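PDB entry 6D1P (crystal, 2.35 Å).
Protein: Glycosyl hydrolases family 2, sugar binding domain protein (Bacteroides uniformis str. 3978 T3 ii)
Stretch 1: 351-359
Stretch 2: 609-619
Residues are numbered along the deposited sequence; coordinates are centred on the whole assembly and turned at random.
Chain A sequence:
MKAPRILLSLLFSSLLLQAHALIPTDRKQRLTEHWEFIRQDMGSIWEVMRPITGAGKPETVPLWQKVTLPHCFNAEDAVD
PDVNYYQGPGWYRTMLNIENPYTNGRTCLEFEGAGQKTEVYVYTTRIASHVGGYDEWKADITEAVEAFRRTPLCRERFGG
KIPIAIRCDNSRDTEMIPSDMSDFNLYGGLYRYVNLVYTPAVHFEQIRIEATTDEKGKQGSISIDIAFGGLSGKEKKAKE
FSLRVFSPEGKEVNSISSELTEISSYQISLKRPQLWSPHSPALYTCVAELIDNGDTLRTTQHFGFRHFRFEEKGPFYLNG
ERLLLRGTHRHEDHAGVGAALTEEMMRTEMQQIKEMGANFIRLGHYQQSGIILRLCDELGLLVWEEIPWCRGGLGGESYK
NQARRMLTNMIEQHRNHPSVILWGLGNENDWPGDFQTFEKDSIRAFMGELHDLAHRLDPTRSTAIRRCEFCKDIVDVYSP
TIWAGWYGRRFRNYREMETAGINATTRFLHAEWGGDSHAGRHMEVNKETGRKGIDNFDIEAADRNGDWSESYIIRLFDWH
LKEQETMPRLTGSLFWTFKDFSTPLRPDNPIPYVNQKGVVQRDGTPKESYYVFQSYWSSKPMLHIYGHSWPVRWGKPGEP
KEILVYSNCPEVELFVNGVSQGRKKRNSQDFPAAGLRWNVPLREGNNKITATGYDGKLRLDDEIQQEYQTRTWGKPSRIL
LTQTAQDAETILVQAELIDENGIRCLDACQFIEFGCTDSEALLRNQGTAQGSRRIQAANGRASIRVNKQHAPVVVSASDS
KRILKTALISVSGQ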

ATOM      1  N   GLN A 351     -10.660   2.973  33.273  1.00 32.29           N
ATOM      2  CA  GLN A 351     -10.563   3.770  34.498  1.00 36.08           C
ATOM      3  C   GLN A 351     -10.881   5.235  34.232  1.00 30.26           C
ATOM      4  O   GLN A 351     -11.590   5.871  35.017  1.00 34.35           O
ATOM      5  CB  GLN A 351      -9.171   3.640  35.129  1.00 34.47           C
ATOM      6  CG  GLN A 351      -9.103   2.634  36.267  1.00 45.65           C
ATOM      7  CD  GLN A 351      -7.696   2.451  36.823  1.00 61.22           C
ATOM      8  OE1 GLN A 351      -7.051   3.415  37.265  1.00 59.44           O
ATOM      9  NE2 GLN A 351      -7.214   1.201  36.814  1.00 53.98           N
ATOM     10  N   GLN A 352     -10.368   5.787  33.134  1.00 24.71           N
ATOM     11  CA  GLN A 352     -10.646   7.184  32.825  1.00 26.24           C
ATOM     12  C   GLN A 352     -12.144   7.419  32.666  1.00 30.02           C
ATOM     13  O   GLN A 352     -12.673   8.467  33.071  1.00 27.63           O
ATOM     14  CB  GLN A 352      -9.900   7.580  31.553  1.00 26.77           C
ATOM     15  CG  GLN A 352      -9.474   9.041  31.463  1.00 30.15           C
ATOM     16  CD  GLN A 352      -8.718   9.331  30.155  1.00 34.18           C
ATOM     17  OE1 GLN A 352      -8.757   8.529  29.224  1.00 27.58           O
ATOM     18  NE2 GLN A 352      -8.043  10.474  30.084  1.00 28.76           N
ATOM     19  N   ILE A 353     -12.839   6.442  32.082  1.00 29.11           N
ATOM     20  CA  ILE A 353     -14.281   6.535  31.894  1.00 28.60           C
ATOM     21  C   ILE A 353     -14.991   6.452  33.240  1.00 29.62           C
ATOM     22  O   ILE A 353     -15.824   7.307  33.575  1.00 28.22           O
ATOM     23  CB  ILE A 353     -14.757   5.431  30.927  1.00 25.17           C
ATOM     24  CG1 ILE A 353     -14.151   5.662  29.536  1.00 24.09           C
ATOM     25  CG2 ILE A 353     -16.277   5.355  30.894  1.00 20.64           C
ATOM     26  CD1 ILE A 353     -14.585   4.687  28.488  1.00 19.91           C
ATOM     27  N   LYS A 354     -14.672   5.414  34.021  1.00 27.05           N
ATOM     28  CA  LYS A 354     -15.246   5.265  35.354  1.00 29.82           C
ATOM     29  C   LYS A 354     -15.051   6.528  36.189  1.00 28.68           C
ATOM     30  O   LYS A 354     -15.992   7.017  36.817  1.00 26.51           O
ATOM     31  CB  LYS A 354     -14.628   4.058  36.056  1.00 28.40           C
ATOM     32  CG  LYS A 354     -15.163   3.854  37.468  1.00 28.64           C
ATOM     33  CD  LYS A 354     -16.598   3.362  37.450  1.00 27.06           C
ATOM     34  CE  LYS A 354     -17.162   3.252  38.871  1.00 29.52           C
ATOM     35  NZ  LYS A 354     -18.421   2.450  38.863  1.00 25.91           N
ATOM     36  N   GLU A 355     -13.842   7.100  36.158  1.00 30.99           N
ATOM     37  CA  GLU A 355     -13.553   8.326  36.897  1.00 28.80           C
ATOM     38  C   GLU A 355     -14.316   9.528  36.374  1.00 26.46           C
ATOM     39  O   GLU A 355     -14.401  10.536  37.083  1.00 28.08           O
ATOM     40  CB  GLU A 355     -12.057   8.626  36.842  1.00 25.62           C
ATOM     41  CG  GLU A 355     -11.271   7.633  37.636  1.00 31.79           C
ATOM     42  CD  GLU A 355      -9.794   7.678  37.343  1.00 42.16           C
ATOM     43  OE1 GLU A 355      -9.340   8.657  36.700  1.00 44.47           O
ATOM     44  OE2 GLU A 355      -9.093   6.715  37.748  1.00 45.01           O
ATOM     45  N   MET A 356     -14.804   9.473  35.131  1.00 24.07           N
ATOM     46  CA  MET A 356     -15.634  10.552  34.617  1.00 25.08           C
ATOM     47  C   MET A 356     -17.033  10.500  35.228  1.00 28.98           C
ATOM     48  O   MET A 356     -17.758  11.498  35.197  1.00 29.53           O
ATOM     49  CB  MET A 356     -15.706  10.475  33.088  1.00 27.35           C
ATOM     50  CG  MET A 356     -16.335  11.694  32.406  1.00 27.41           C
ATOM     51  SD  MET A 356     -16.570  11.444  30.607  1.00 27.91           S
ATOM     52  CE  MET A 356     -17.437   9.876  30.629  1.00 20.68           C
ATOM     53  N   GLY A 357     -17.412   9.373  35.816  1.00 25.35           N
ATOM     54  CA  GLY A 357     -18.692   9.260  36.466  1.00 27.45           C
ATOM     55  C   GLY A 357     -19.752   8.586  35.643  1.00 31.23           C
ATOM     56  O   GLY A 357     -20.909   8.561  36.073  1.00 33.39           O
ATOM     57  N   ALA A 358     -19.399   8.065  34.466  1.00 28.91           N
ATOM     58  CA  ALA A 358     -20.298   7.229  33.690  1.00 27.31           C
ATOM     59  C   ALA A 358     -20.618   5.959  34.450  1.00 24.46           C
ATOM     60  O   ALA A 358     -19.826   5.477  35.256  1.00 26.95           O
ATOM     61  CB  ALA A 358     -19.673   6.859  32.335  1.00 27.16           C
ATOM     62  N   ASN A 359     -21.795   5.403  34.176  1.00 26.96           N
ATOM     63  CA  ASN A 359     -22.144   4.094  34.709  1.00 28.71           C
ATOM     64  C   ASN A 359     -22.595   3.141  33.611  1.00 28.05           C
ATOM     65  O   ASN A 359     -23.033   2.030  33.914  1.00 27.56           O
ATOM     66  CB  ASN A 359     -23.221   4.205  35.810  1.00 29.94           C
ATOM     67  CG  ASN A 359     -24.535   4.846  35.325  1.00 32.95           C
ATOM     68  OD1 ASN A 359     -24.798   4.977  34.127  1.00 31.40           O
ATOM     69  ND2 ASN A 359     -25.379   5.232  36.282  1.00 34.34           N
ATOM     70  N   SER A 609     -14.123  19.314  27.880  1.00 22.06           N
ATOM     71  CA  SER A 609     -15.461  18.768  28.033  1.00 20.97           C
ATOM     72  C   SER A 609     -15.485  17.540  28.926  1.00 24.07           C
ATOM     73  O   SER A 609     -16.544  17.215  29.469  1.00 21.46           O
ATOM     74  CB  SER A 609     -16.027  18.406  26.673  1.00 27.65           C
ATOM     75  OG  SER A 609     -15.074  17.638  25.952  1.00 23.59           O
ATOM     76  N   TYR A 610     -14.357  16.828  29.067  1.00 23.90           N
ATOM     77  CA  TYR A 610     -14.317  15.690  29.984  1.00 21.41           C
ATOM     78  C   TYR A 610     -14.707  16.106  31.408  1.00 24.41           C
ATOM     79  O   TYR A 610     -15.303  15.313  32.142  1.00 24.28           O
ATOM     80  CB  TYR A 610     -12.920  15.054  29.962  1.00 21.69           C
ATOM     81  CG  TYR A 610     -12.691  13.935  30.982  1.00 22.66           C
ATOM     82  CD1 TYR A 610     -12.225  14.219  32.275  1.00 21.98           C
ATOM     83  CD2 TYR A 610     -12.913  12.597  30.648  1.00 21.34           C
ATOM     84  CE1 TYR A 610     -12.000  13.191  33.211  1.00 22.40           C
ATOM     85  CE2 TYR A 610     -12.701  11.567  31.580  1.00 23.77           C
ATOM     86  CZ  TYR A 610     -12.245  11.877  32.864  1.00 24.60           C
ATOM     87  OH  TYR A 610     -12.027  10.864  33.781  1.00 21.83           O
ATOM     88  N   TYR A 611     -14.392  17.349  31.800  1.00 24.04           N
ATOM     89  CA  TYR A 611     -14.668  17.846  33.149  1.00 23.41           C
ATOM     90  C   TYR A 611     -16.099  18.331  33.292  1.00 27.64           C
ATOM     91  O   TYR A 611     -16.648  18.312  34.402  1.00 26.67           O
ATOM     92  CB  TYR A 611     -13.683  18.968  33.497  1.00 23.06           C
ATOM     93  CG  TYR A 611     -12.259  18.474  33.336  1.00 24.62           C
ATOM     94  CD1 TYR A 611     -11.706  17.628  34.287  1.00 26.21           C
ATOM     95  CD2 TYR A 611     -11.499  18.785  32.206  1.00 24.96           C
ATOM     96  CE1 TYR A 611     -10.439  17.129  34.150  1.00 26.48           C
ATOM     97  CE2 TYR A 611     -10.199  18.276  32.059  1.00 22.63           C
ATOM     98  CZ  TYR A 611      -9.691  17.444  33.040  1.00 22.75           C
ATOM     99  OH  TYR A 611      -8.443  16.904  32.973  1.00 26.13           O
ATOM    100  N   VAL A 612     -16.718  18.775  32.196  1.00 25.81           N
ATOM    101  CA  VAL A 612     -18.141  19.070  32.245  1.00 26.74           C
ATOM    102  C   VAL A 612     -18.907  17.832  32.676  1.00 26.36           C
ATOM    103  O   VAL A 612     -19.698  17.877  33.626  1.00 25.38           O
ATOM    104  CB  VAL A 612     -18.632  19.598  30.892  1.00 25.93           C
ATOM    105  CG1 VAL A 612     -20.122  19.791  30.938  1.00 21.82           C
ATOM    106  CG2 VAL A 612     -17.910  20.898  30.558  1.00 22.26           C
ATOM    107  N   PHE A 613     -18.639  16.695  32.024  1.00 25.19           N
ATOM    108  CA  PHE A 613     -19.280  15.443  32.435  1.00 27.87           C
ATOM    109  C   PHE A 613     -18.887  15.067  33.853  1.00 27.99           C
ATOM    110  O   PHE A 613     -19.735  14.631  34.646  1.00 33.00           O
ATOM    111  CB  PHE A 613     -18.929  14.294  31.478  1.00 26.79           C
ATOM    112  CG  PHE A 613     -19.751  14.287  30.206  1.00 26.72           C
ATOM    113  CD1 PHE A 613     -21.044  13.781  30.201  1.00 25.57           C
ATOM    114  CD2 PHE A 613     -19.242  14.809  29.029  1.00 27.93           C
ATOM    115  CE1 PHE A 613     -21.811  13.798  29.066  1.00 24.81           C
ATOM    116  CE2 PHE A 613     -20.007  14.815  27.862  1.00 29.61           C
ATOM    117  CZ  PHE A 613     -21.293  14.312  27.883  1.00 28.93           C
ATOM    118  N   GLN A 614     -17.603  15.206  34.189  1.00 27.43           N
ATOM    119  CA  GLN A 614     -17.145  14.758  35.496  1.00 24.82           C
ATOM    120  C   GLN A 614     -17.816  15.565  36.598  1.00 26.18           C
ATOM    121  O   GLN A 614     -18.260  15.004  37.607  1.00 21.11           O
ATOM    122  CB  GLN A 614     -15.626  14.866  35.597  1.00 27.08           C
ATOM    123  CG  GLN A 614     -15.013  14.168  36.818  1.00 28.20           C
ATOM    124  CD  GLN A 614     -13.483  14.188  36.785  1.00 30.56           C
ATOM    125  OE1 GLN A 614     -12.865  15.251  36.652  1.00 28.21           O
ATOM    126  NE2 GLN A 614     -12.871  13.004  36.887  1.00 26.97           N
ATOM    127  N   SER A 615     -17.953  16.874  36.388  1.00 24.12           N
ATOM    128  CA  SER A 615     -18.553  17.728  37.395  1.00 27.01           C
ATOM    129  C   SER A 615     -20.012  17.368  37.653  1.00 31.74           C
ATOM    130  O   SER A 615     -20.516  17.644  38.744  1.00 28.24           O
ATOM    131  CB  SER A 615     -18.442  19.188  36.973  1.00 24.28           C
ATOM    132  OG  SER A 615     -19.265  19.447  35.864  1.00 25.55           O
ATOM    133  N   TYR A 616     -20.690  16.748  36.682  1.00 28.36           N
ATOM    134  CA  TYR A 616     -22.089  16.355  36.838  1.00 30.39           C
ATOM    135  C   TYR A 616     -22.250  14.926  37.326  1.00 27.09           C
ATOM    136  O   TYR A 616     -23.236  14.612  37.995  1.00 30.09           O
ATOM    137  CB  TYR A 616     -22.830  16.491  35.506  1.00 28.83           C
ATOM    138  CG  TYR A 616     -23.461  17.834  35.209  1.00 26.84           C
ATOM    139  CD1 TYR A 616     -24.758  18.114  35.621  1.00 26.40           C
ATOM    140  CD2 TYR A 616     -22.785  18.801  34.474  1.00 22.54           C
ATOM    141  CE1 TYR A 616     -25.359  19.334  35.335  1.00 27.61           C
ATOM    142  CE2 TYR A 616     -23.380  20.028  34.180  1.00 21.51           C
ATOM    143  CZ  TYR A 616     -24.675  20.283  34.615  1.00 26.99           C
ATOM    144  OH  TYR A 616     -25.298  21.484  34.331  1.00 28.63           O
ATOM    145  N   TRP A 617     -21.301  14.052  37.021  1.00 28.74           N
ATOM    146  CA  TRP A 617     -21.513  12.625  37.207  1.00 30.42           C
ATOM    147  C   TRP A 617     -20.661  12.015  38.296  1.00 24.91           C
ATOM    148  O   TRP A 617     -21.068  11.016  38.898  1.00 28.59           O
ATOM    149  CB  TRP A 617     -21.232  11.867  35.895  1.00 29.44           C
ATOM    150  CG  TRP A 617     -22.284  12.031  34.849  1.00 30.58           C
ATOM    151  CD1 TRP A 617     -23.449  12.753  34.948  1.00 28.97           C
ATOM    152  CD2 TRP A 617     -22.292  11.434  33.547  1.00 29.21           C
ATOM    153  NE1 TRP A 617     -24.175  12.644  33.780  1.00 30.25           N
ATOM    154  CE2 TRP A 617     -23.489  11.840  32.905  1.00 31.84           C
ATOM    155  CE3 TRP A 617     -21.406  10.592  32.859  1.00 31.53           C
ATOM    156  CZ2 TRP A 617     -23.811  11.444  31.605  1.00 27.69           C
ATOM    157  CZ3 TRP A 617     -21.737  10.195  31.549  1.00 27.28           C
ATOM    158  CH2 TRP A 617     -22.926  10.622  30.947  1.00 25.13           C
ATOM    159  N   SER A 618     -19.472  12.554  38.524  1.00 30.39           N
ATOM    160  CA  SER A 618     -18.550  11.956  39.474  1.00 34.16           C
ATOM    161  C   SER A 618     -18.959  12.305  40.899  1.00 31.69           C
ATOM    162  O   SER A 618     -19.372  13.435  41.180  1.00 27.73           O
ATOM    163  CB  SER A 618     -17.129  12.445  39.217  1.00 28.04           C
ATOM    164  OG  SER A 618     -16.229  11.773  40.069  1.00 30.71           O
ATOM    165  N   SER A 619     -18.838  11.323  41.797  1.00 28.09           N
ATOM    166  CA  SER A 619     -18.995  11.577  43.224  1.00 34.34           C
ATOM    167  C   SER A 619     -17.717  12.096  43.873  1.00 35.72           C
ATOM    168  O   SER A 619     -17.764  12.571  45.011  1.00 38.99           O
ATOM    169  CB  SER A 619     -19.479  10.307  43.937  1.00 33.56           C
ATOM    170  OG  SER A 619     -18.849   9.139  43.430  1.00 46.67           O
TER
HETATM  171  O   HOH W   1     -13.682  10.744  39.989  1.00 29.49           O
HETATM  172  O   HOH W   2      -9.231  10.886  35.049  1.00 34.02           O

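The helices 351-356 and 609-617 approach to 9.6 Å between axes, with their N-to-C directions 52° apart, and they draw closest where both chains run out of helix. There Met-356 CA lies 4.6 Å from Gln-614 CA, and Gly-357 CA 4.0 Å from Ser-618 CA. The first helix ends in a Schellman motif: Gly-357 has phi/psi of 99/5, and its N bonds to Lys-354 O at 2.9 Å and, weakly, to Ile-353 O at 3.4 Å. Glycine suits this place twice over, since an ideal CB would jam against the preceding carbonyl and would also lie 2.5 Å from both Trp-617 C and Ser-618 N. The lack of a CB leaves room for Gly-357 to lie against Trp-617 and Ser-618. One residue earlier, Gln-614 CA lies 3.3 Å from Met-356 O, with an angle of 162° at H, a CA-H...O contact.

Glu-355 O, at the last turn, accepts no backbone hydrogen bond within its stretch, and Gln-614 NE2 donates to it at 2.9 Å and a nearly linear 176°. Gln-352 O keeps a weak bond from Met-356 N at 3.1 Å and takes a second from Tyr-610 OH at 2.6 Å, with that oxygen near the ring plane. Met-356 N, although 3.4 Å from Tyr-610 OH, is excluded by poor angle. Two waters extend the network: the oxygen of water 1 lies 3.0 Å from Glu-355 O, to which it donates, and 2.7 Å from Ser-618 OG, and another donates to both Glu-355 OE1 and Tyr-610 OH.

Met-356 is the apolar centre, with 118 Å² covered. Its CG sits 4.1 Å from the Tyr-610 ring centroid, 25° off the normal, a CH-pi contact over the face; its SD approaches the Tyr-610 and Phe-613 rings obliquely. Met-356 CG also packs 3.8 Å from Phe-613 CB. Beyond the glycine, Ala-358 CB meets Trp-617 CZ3 at 4.0 Å.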